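Local coordinates for probable ABC transporter extracellular-binding protein YckB (PDB 2IEE) that probably serves as the extracellular solute-binding component of a binding-protein-dependent ABC transport system, at residues A[51-56]-A[105-110]; A[236-241]-A[249-254]. All coordinates share one frame; numbering follows the deposited sequence.

In the fold
Contacts 1 and 2 sit side by side in one lobe of a periplasmic-binding-protein fold, on the same side of the chain's centre, with their centres about 8 Å apart. Along the chain they come in series: contact 1 sets Tyr107, on the segment that runs into strand 108-116, against helix 49-60, and contact 2 pins the loop after helix 236-244 back onto that helix. The two meet where Tyr109 N lies 2.9 Å from Val250 O, a probable hydrogen bond, while Lys108 packs on Val250. Val53 of contact 1 also touches Leu237 of contact 2. The late helix and its loop are thereby tied to a helix and a strand from the first half of the chain.

Contact 1. Residues A[51-56]-A[105-110]; sequences VEVVRE and TPYKYS
The ring of Tyr107 receives a methyl group of Val53 over one face: CG1 stands 4.1 Å above the ring plane, displaced toward the rim, and its nearest ring atom is Tyr107 CD2, at 4.2 Å from Val53 CG1. With CG1 anti to the backbone N (chi1 169°), Val53 extends that methyl from helix 49-60 toward the aromatic ring. At the far end of the ring, Val54 CG2 lies 4.3 Å from Tyr107 OH. The hydroxyl itself is hydrogen-bonded to Glu50, near the start of the same helix, which suits a tyrosine whose ring is buried among aliphatic groups. The backbone of this residue is tied to the helix as well, through a hydrogen bond between Tyr107 O and Tyr49 OH. Branched valines suit the apolar side because they offer compact methyls close to the helix backbone. Leu228 of helix 218-234 touches both Val53 and Tyr107, and Leu211 also packs on the tyrosine. The arrangement packs helix 49-60 against the tyrosine that leads into strand 108-116, in the alpha/beta core of a lobe of the family 3 solute-binding fold.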
ATOM      1  N   VAL A  51      -4.514   1.733   8.987  1.00 11.65           N
ATOM      2  CA  VAL A  51      -4.560   2.000  10.420  1.00  9.94           C
ATOM      3  C   VAL A  51      -6.014   2.141  10.870  1.00 10.93           C
ATOM      4  O   VAL A  51      -6.421   1.544  11.866  1.00 11.65           O
ATOM      5  CB  VAL A  51      -3.772   3.289  10.759  1.00 10.51           C
ATOM      6  CG1 VAL A  51      -4.076   3.752  12.168  1.00  7.48           C
ATOM      7  CG2 VAL A  51      -2.288   3.030  10.606  1.00  8.77           C
ATOM      8  N   GLU A  52      -6.798   2.914  10.125  1.00 11.32           N
ATOM      9  CA  GLU A  52      -8.194   3.121  10.485  1.00 11.92           C
ATOM     10  C   GLU A  52      -9.014   1.851  10.311  1.00 11.94           C
ATOM     11  O   GLU A  52      -9.940   1.601  11.079  1.00 13.82           O
ATOM     12  CB  GLU A  52      -8.806   4.268   9.665  1.00 12.83           C
ATOM     13  CG  GLU A  52      -8.174   5.643   9.901  1.00 14.38           C
ATOM     14  CD  GLU A  52      -8.127   6.044  11.371  1.00 17.66           C
ATOM     15  OE1 GLU A  52      -9.061   5.692  12.127  1.00 20.67           O
ATOM     16  OE2 GLU A  52      -7.160   6.725  11.774  1.00 18.86           O
ATOM     17  N   VAL A  53      -8.680   1.048   9.306  1.00 12.49           N
ATOM     18  CA  VAL A  53      -9.400  -0.200   9.075  1.00 12.06           C
ATOM     19  C   VAL A  53      -9.220  -1.120  10.278  1.00 12.45           C
ATOM     20  O   VAL A  53     -10.170  -1.732  10.752  1.00 14.34           O
ATOM     21  CB  VAL A  53      -8.884  -0.929   7.807  1.00 12.90           C
ATOM     22  CG1 VAL A  53      -9.449  -2.342   7.753  1.00  9.66           C
ATOM     23  CG2 VAL A  53      -9.295  -0.151   6.553  1.00 13.53           C
ATOM     24  N   VAL A  54      -7.988  -1.221  10.761  1.00 12.37           N
ATOM     25  CA  VAL A  54      -7.690  -2.057  11.914  1.00 12.19           C
ATOM     26  C   VAL A  54      -8.365  -1.496  13.168  1.00 12.43           C
ATOM     27  O   VAL A  54      -9.003  -2.224  13.931  1.00  9.00           O
ATOM     28  CB  VAL A  54      -6.163  -2.126  12.154  1.00 12.03           C
ATOM     29  CG1 VAL A  54      -5.871  -2.869  13.444  1.00 12.99           C
ATOM     30  CG2 VAL A  54      -5.485  -2.818  10.987  1.00 11.48           C
ATOM     31  N   ARG A  55      -8.219  -0.188  13.367  1.00 13.23           N
ATOM     32  CA  ARG A  55      -8.794   0.494  14.521  1.00 15.69           C
ATOM     33  C   ARG A  55     -10.285   0.190  14.641  1.00 16.68           C
ATOM     34  O   ARG A  55     -10.764  -0.222  15.701  1.00 16.88           O
ATOM     35  CB  ARG A  55      -8.544   2.007  14.391  1.00 16.15           C
ATOM     36  CG  ARG A  55      -9.124   2.889  15.494  1.00 20.59           C
ATOM     37  CD  ARG A  55      -8.646   4.344  15.328  1.00 21.27           C
ATOM     38  NE  ARG A  55      -7.301   4.537  15.871  1.00 22.04           N
ATOM     39  CZ  ARG A  55      -6.366   5.313  15.332  1.00 22.41           C
ATOM     40  NH1 ARG A  55      -6.604   5.984  14.214  1.00 19.94           N
ATOM     41  NH2 ARG A  55      -5.187   5.429  15.926  1.00 27.76           N
ATOM     42  N   GLU A  56     -11.006   0.372  13.542  1.00 16.18           N
ATOM     43  CA  GLU A  56     -12.444   0.133  13.505  1.00 18.07           C
ATOM     44  C   GLU A  56     -12.774  -1.350  13.671  1.00 18.91           C
ATOM     45  O   GLU A  56     -13.729  -1.709  14.360  1.00 19.91           O
ATOM     46  CB  GLU A  56     -13.015   0.660  12.182  1.00 19.32           C
ATOM     47  CG  GLU A  56     -14.526   0.541  12.031  1.00 22.30           C
ATOM     48  CD  GLU A  56     -15.283   1.348  13.075  1.00 25.04           C
ATOM     49  OE1 GLU A  56     -14.755   2.386  13.526  1.00 25.32           O
ATOM     50  OE2 GLU A  56     -16.413   0.954  13.435  1.00 28.14           O
ATOM     51  N   THR A 105      -8.527 -11.611   5.808  1.00 14.13           N
ATOM     52  CA  THR A 105      -8.965 -11.522   4.429  1.00 14.08           C
ATOM     53  C   THR A 105      -8.337 -10.203   3.978  1.00 13.12           C
ATOM     54  O   THR A 105      -8.060  -9.334   4.802  1.00 13.41           O
ATOM     55  CB  THR A 105     -10.499 -11.447   4.327  1.00 15.63           C
ATOM     56  OG1 THR A 105     -11.000 -10.532   5.310  1.00 18.60           O
ATOM     57  CG2 THR A 105     -11.119 -12.828   4.560  1.00 16.78           C
ATOM     58  N   PRO A 106      -8.081 -10.043   2.674  1.00 12.04           N
ATOM     59  CA  PRO A 106      -7.471  -8.799   2.194  1.00 12.76           C
ATOM     60  C   PRO A 106      -8.410  -7.594   2.271  1.00 13.86           C
ATOM     61  O   PRO A 106      -9.624  -7.742   2.155  1.00 13.26           O
ATOM     62  CB  PRO A 106      -7.095  -9.124   0.746  1.00 12.44           C
ATOM     63  CG  PRO A 106      -7.083 -10.649   0.692  1.00 14.50           C
ATOM     64  CD  PRO A 106      -8.240 -11.011   1.578  1.00 11.51           C
ATOM     65  N   TYR A 107      -7.845  -6.408   2.481  1.00 13.91           N
ATOM     66  CA  TYR A 107      -8.651  -5.195   2.517  1.00 15.53           C
ATOM     67  C   TYR A 107      -8.152  -4.136   1.527  1.00 16.64           C
ATOM     68  O   TYR A 107      -8.584  -2.983   1.554  1.00 19.39           O
ATOM     69  CB  TYR A 107      -8.759  -4.620   3.938  1.00 13.82           C
ATOM     70  CG  TYR A 107      -7.537  -4.729   4.819  1.00 16.21           C
ATOM     71  CD1 TYR A 107      -6.406  -3.959   4.580  1.00 15.87           C
ATOM     72  CD2 TYR A 107      -7.544  -5.555   5.943  1.00 16.61           C
ATOM     73  CE1 TYR A 107      -5.313  -3.998   5.440  1.00 16.56           C
ATOM     74  CE2 TYR A 107      -6.454  -5.603   6.814  1.00 14.79           C
ATOM     75  CZ  TYR A 107      -5.343  -4.821   6.555  1.00 16.57           C
ATOM     76  OH  TYR A 107      -4.263  -4.841   7.408  1.00 13.19           O
ATOM     77  N   LYS A 108      -7.241  -4.544   0.649  1.00 15.97           N
ATOM     78  CA  LYS A 108      -6.719  -3.665  -0.393  1.00 15.60           C
ATOM     79  C   LYS A 108      -6.159  -4.493  -1.540  1.00 15.33           C
ATOM     80  O   LYS A 108      -5.395  -5.432  -1.327  1.00 13.98           O
ATOM     81  CB  LYS A 108      -5.633  -2.717   0.138  1.00 15.43           C
ATOM     82  CG  LYS A 108      -5.087  -1.773  -0.942  1.00 16.23           C
ATOM     83  CD  LYS A 108      -4.479  -0.488  -0.369  1.00 15.15           C
ATOM     84  CE  LYS A 108      -3.105  -0.717   0.243  1.00 15.48           C
ATOM     85  NZ  LYS A 108      -2.088  -1.086  -0.775  1.00 10.27           N
ATOM     86  N   TYR A 109      -6.564  -4.141  -2.755  1.00 15.14           N
ATOM     87  CA  TYR A 109      -6.103  -4.819  -3.957  1.00 14.89           C
ATOM     88  C   TYR A 109      -5.552  -3.734  -4.872  1.00 15.23           C
ATOM     89  O   TYR A 109      -6.155  -2.673  -5.022  1.00 13.36           O
ATOM     90  CB  TYR A 109      -7.262  -5.540  -4.650  1.00 13.82           C
ATOM     91  CG  TYR A 109      -7.943  -6.584  -3.792  1.00 14.58           C
ATOM     92  CD1 TYR A 109      -8.783  -6.215  -2.744  1.00 15.06           C
ATOM     93  CD2 TYR A 109      -7.750  -7.943  -4.035  1.00 16.15           C
ATOM     94  CE1 TYR A 109      -9.420  -7.177  -1.959  1.00 17.85           C
ATOM     95  CE2 TYR A 109      -8.381  -8.916  -3.253  1.00 16.26           C
ATOM     96  CZ  TYR A 109      -9.212  -8.523  -2.221  1.00 18.15           C
ATOM     97  OH  TYR A 109      -9.838  -9.473  -1.452  1.00 20.60           O
ATOM     98  N   SER A 110      -4.404  -3.993  -5.479  1.00 13.67           N
ATOM     99  CA  SER A 110      -3.809  -3.006  -6.354  1.00 13.46           C
ATOM    100  C   SER A 110      -2.868  -3.688  -7.335  1.00 13.81           C
ATOM    101  O   SER A 110      -2.843  -4.917  -7.446  1.00 14.66           O
ATOM    102  CB  SER A 110      -3.053  -1.968  -5.517  1.00 12.31           C
ATOM    103  OG  SER A 110      -2.630  -0.870  -6.310  1.00 13.24           O
TER

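Contact 2. Residues A[236-241]-A[249-254]; sequences SLTKLS and DVSKKI
Thr238 and Ser241, one turn apart on helix 236-244, grip an Asx turn that begins at Asp249, within a type I beta turn running to Lys252. This polar cluster is the tight part of the contact. Thr238 OG1 donates to Asp249 OD2 at 2.6 Å, reaching it from 50° out of the carboxylate plane, and the two side chains cross at about a right angle. The other oxygen faces its own loop: Asp249 OD1 accepts Ser251 OG through its syn lone pair at 2.7 Å and, from above the plane, Ser251 N at 3.1 Å. Aspartate suits this place because its short carboxylate can bind the helix with one oxygen and close the turn with the other. An alanine here would lose all three bonds and would probably leave Thr238 OG1 without its acceptor and the turn less firmly held. The packing is looser toward Lys252, an exposed residue whose extended aliphatic chain brings CE only to 4.1 Å from Thr238 OG1. On the buried side, Leu237 packs on Ser251 and also on Val53 of helix 49-60. Ser241, with its hydroxyl anti to the backbone N (chi1 174°), turns OG toward the loop, where it is also hydrogen-bonded to Ala248 O. That same Ser241 OG accepts Val250 N at 2.7 Å, with an N-H...O angle of 157°.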
ATOM      1  N   SER A 236     -18.247   0.255   5.349  1.00 22.11           N
ATOM      2  CA  SER A 236     -17.214   0.902   6.152  1.00 20.94           C
ATOM      3  C   SER A 236     -15.859   0.893   5.453  1.00 19.38           C
ATOM      4  O   SER A 236     -15.135   1.887   5.471  1.00 17.63           O
ATOM      5  CB  SER A 236     -17.090   0.212   7.511  1.00 21.01           C
ATOM      6  OG  SER A 236     -18.310   0.287   8.221  1.00 24.16           O
ATOM      7  N   LEU A 237     -15.508  -0.233   4.843  1.00 18.64           N
ATOM      8  CA  LEU A 237     -14.235  -0.328   4.141  1.00 18.88           C
ATOM      9  C   LEU A 237     -14.182   0.678   2.996  1.00 17.83           C
ATOM     10  O   LEU A 237     -13.238   1.459   2.884  1.00 17.31           O
ATOM     11  CB  LEU A 237     -14.021  -1.746   3.598  1.00 18.54           C
ATOM     12  CG  LEU A 237     -13.635  -2.833   4.604  1.00 19.40           C
ATOM     13  CD1 LEU A 237     -13.429  -4.143   3.874  1.00 20.10           C
ATOM     14  CD2 LEU A 237     -12.354  -2.440   5.329  1.00 20.83           C
ATOM     15  N   THR A 238     -15.204   0.661   2.143  1.00 18.31           N
ATOM     16  CA  THR A 238     -15.257   1.578   1.011  1.00 17.55           C
ATOM     17  C   THR A 238     -15.214   3.017   1.510  1.00 17.46           C
ATOM     18  O   THR A 238     -14.545   3.865   0.923  1.00 17.02           O
ATOM     19  CB  THR A 238     -16.540   1.361   0.171  1.00 16.80           C
ATOM     20  OG1 THR A 238     -16.522   0.041  -0.382  1.00 14.84           O
ATOM     21  CG2 THR A 238     -16.616   2.371  -0.967  1.00 15.50           C
ATOM     22  N   LYS A 239     -15.915   3.281   2.607  1.00 18.26           N
ATOM     23  CA  LYS A 239     -15.958   4.620   3.191  1.00 19.83           C
ATOM     24  C   LYS A 239     -14.568   5.095   3.598  1.00 17.19           C
ATOM     25  O   LYS A 239     -14.168   6.218   3.285  1.00 16.59           O
ATOM     26  CB  LYS A 239     -16.887   4.629   4.407  1.00 24.11           C
ATOM     27  CG  LYS A 239     -17.033   5.989   5.080  1.00 29.52           C
ATOM     28  CD  LYS A 239     -18.197   5.972   6.066  1.00 33.19           C
ATOM     29  CE  LYS A 239     -18.481   7.354   6.626  1.00 35.87           C
ATOM     30  NZ  LYS A 239     -19.720   7.368   7.454  1.00 39.50           N
ATOM     31  N   LEU A 240     -13.828   4.241   4.297  1.00 14.95           N
ATOM     32  CA  LEU A 240     -12.481   4.597   4.732  1.00 12.69           C
ATOM     33  C   LEU A 240     -11.550   4.757   3.531  1.00 10.81           C
ATOM     34  O   LEU A 240     -10.693   5.640   3.509  1.00  8.74           O
ATOM     35  CB  LEU A 240     -11.940   3.526   5.685  1.00 13.17           C
ATOM     36  CG  LEU A 240     -12.555   3.515   7.088  1.00 13.67           C
ATOM     37  CD1 LEU A 240     -12.127   2.264   7.829  1.00 14.21           C
ATOM     38  CD2 LEU A 240     -12.121   4.768   7.848  1.00 14.01           C
ATOM     39  N   SER A 241     -11.722   3.895   2.533  1.00  9.80           N
ATOM     40  CA  SER A 241     -10.904   3.938   1.325  1.00 11.89           C
ATOM     41  C   SER A 241     -11.058   5.257   0.580  1.00 11.70           C
ATOM     42  O   SER A 241     -10.076   5.898   0.220  1.00 12.32           O
ATOM     43  CB  SER A 241     -11.288   2.795   0.383  1.00 11.72           C
ATOM     44  OG  SER A 241     -10.600   2.909  -0.849  1.00 13.42           O
ATOM     45  N   ASP A 249     -12.004   3.245  -4.311  1.00 16.60           N
ATOM     46  CA  ASP A 249     -12.283   2.175  -3.347  1.00 16.89           C
ATOM     47  C   ASP A 249     -11.306   1.025  -3.568  1.00 16.57           C
ATOM     48  O   ASP A 249     -11.542   0.139  -4.398  1.00 16.85           O
ATOM     49  CB  ASP A 249     -13.723   1.676  -3.498  1.00 17.27           C
ATOM     50  CG  ASP A 249     -14.055   0.554  -2.531  1.00 18.96           C
ATOM     51  OD1 ASP A 249     -13.219   0.257  -1.651  1.00 18.52           O
ATOM     52  OD2 ASP A 249     -15.153  -0.032  -2.641  1.00 19.59           O
ATOM     53  N   VAL A 250     -10.216   1.037  -2.810  1.00 15.53           N
ATOM     54  CA  VAL A 250      -9.182   0.019  -2.949  1.00 15.43           C
ATOM     55  C   VAL A 250      -9.501  -1.329  -2.298  1.00 16.08           C
ATOM     56  O   VAL A 250      -8.725  -2.273  -2.434  1.00 13.17           O
ATOM     57  CB  VAL A 250      -7.846   0.528  -2.365  1.00 15.20           C
ATOM     58  CG1 VAL A 250      -7.542   1.910  -2.900  1.00 10.68           C
ATOM     59  CG2 VAL A 250      -7.910   0.542  -0.837  1.00 13.15           C
ATOM     60  N   SER A 251     -10.635  -1.424  -1.605  1.00 16.04           N
ATOM     61  CA  SER A 251     -11.001  -2.666  -0.924  1.00 18.89           C
ATOM     62  C   SER A 251     -11.580  -3.746  -1.830  1.00 19.93           C
ATOM     63  O   SER A 251     -11.793  -4.873  -1.393  1.00 17.59           O
ATOM     64  CB  SER A 251     -11.988  -2.380   0.215  1.00 19.53           C
ATOM     65  OG  SER A 251     -13.265  -2.017  -0.282  1.00 20.40           O
ATOM     66  N   LYS A 252     -11.838  -3.404  -3.086  1.00 23.10           N
ATOM     67  CA  LYS A 252     -12.382  -4.364  -4.038  1.00 27.52           C
ATOM     68  C   LYS A 252     -11.434  -4.535  -5.214  1.00 28.74           C
ATOM     69  O   LYS A 252     -10.864  -3.563  -5.703  1.00 29.84           O
ATOM     70  CB  LYS A 252     -13.753  -3.901  -4.525  1.00 29.03           C
ATOM     71  CG  LYS A 252     -14.794  -3.873  -3.414  1.00 34.09           C
ATOM     72  CD  LYS A 252     -16.118  -3.309  -3.889  1.00 34.21           C
ATOM     73  CE  LYS A 252     -17.103  -3.220  -2.738  1.00 35.57           C
ATOM     74  NZ  LYS A 252     -18.394  -2.631  -3.182  1.00 38.80           N
ATOM     75  N   LYS A 253     -11.265  -5.775  -5.661  1.00 29.19           N
ATOM     76  CA  LYS A 253     -10.370  -6.071  -6.776  1.00 32.21           C
ATOM     77  C   LYS A 253     -10.834  -5.451  -8.089  1.00 32.86           C
ATOM     78  O   LYS A 253     -12.013  -5.502  -8.432  1.00 32.77           O
ATOM     79  CB  LYS A 253     -10.243  -7.584  -6.956  1.00 31.72           C
ATOM     80  CG  LYS A 253      -9.217  -8.003  -7.995  1.00 33.21           C
ATOM     81  CD  LYS A 253      -9.375  -9.482  -8.327  1.00 36.06           C
ATOM     82  CE  LYS A 253      -8.199 -10.011  -9.123  1.00 35.63           C
ATOM     83  NZ  LYS A 253      -6.966 -10.036  -8.298  1.00 34.31           N
ATOM     84  N   ILE A 254      -9.889  -4.874  -8.820  1.00 35.52           N
ATOM     85  CA  ILE A 254     -10.177  -4.250 -10.103  1.00 38.32           C
ATOM     86  C   ILE A 254     -10.094  -5.281 -11.220  1.00 39.65           C
ATOM     87  O   ILE A 254      -9.050  -5.900 -11.429  1.00 39.63           O
ATOM     88  CB  ILE A 254      -9.170  -3.116 -10.416  1.00 39.49           C
ATOM     89  CG1 ILE A 254      -9.333  -1.976  -9.407  1.00 40.29           C
ATOM     90  CG2 ILE A 254      -9.375  -2.612 -11.842  1.00 40.26           C
ATOM     91  CD1 ILE A 254      -8.355  -0.830  -9.613  1.00 40.61           C
TER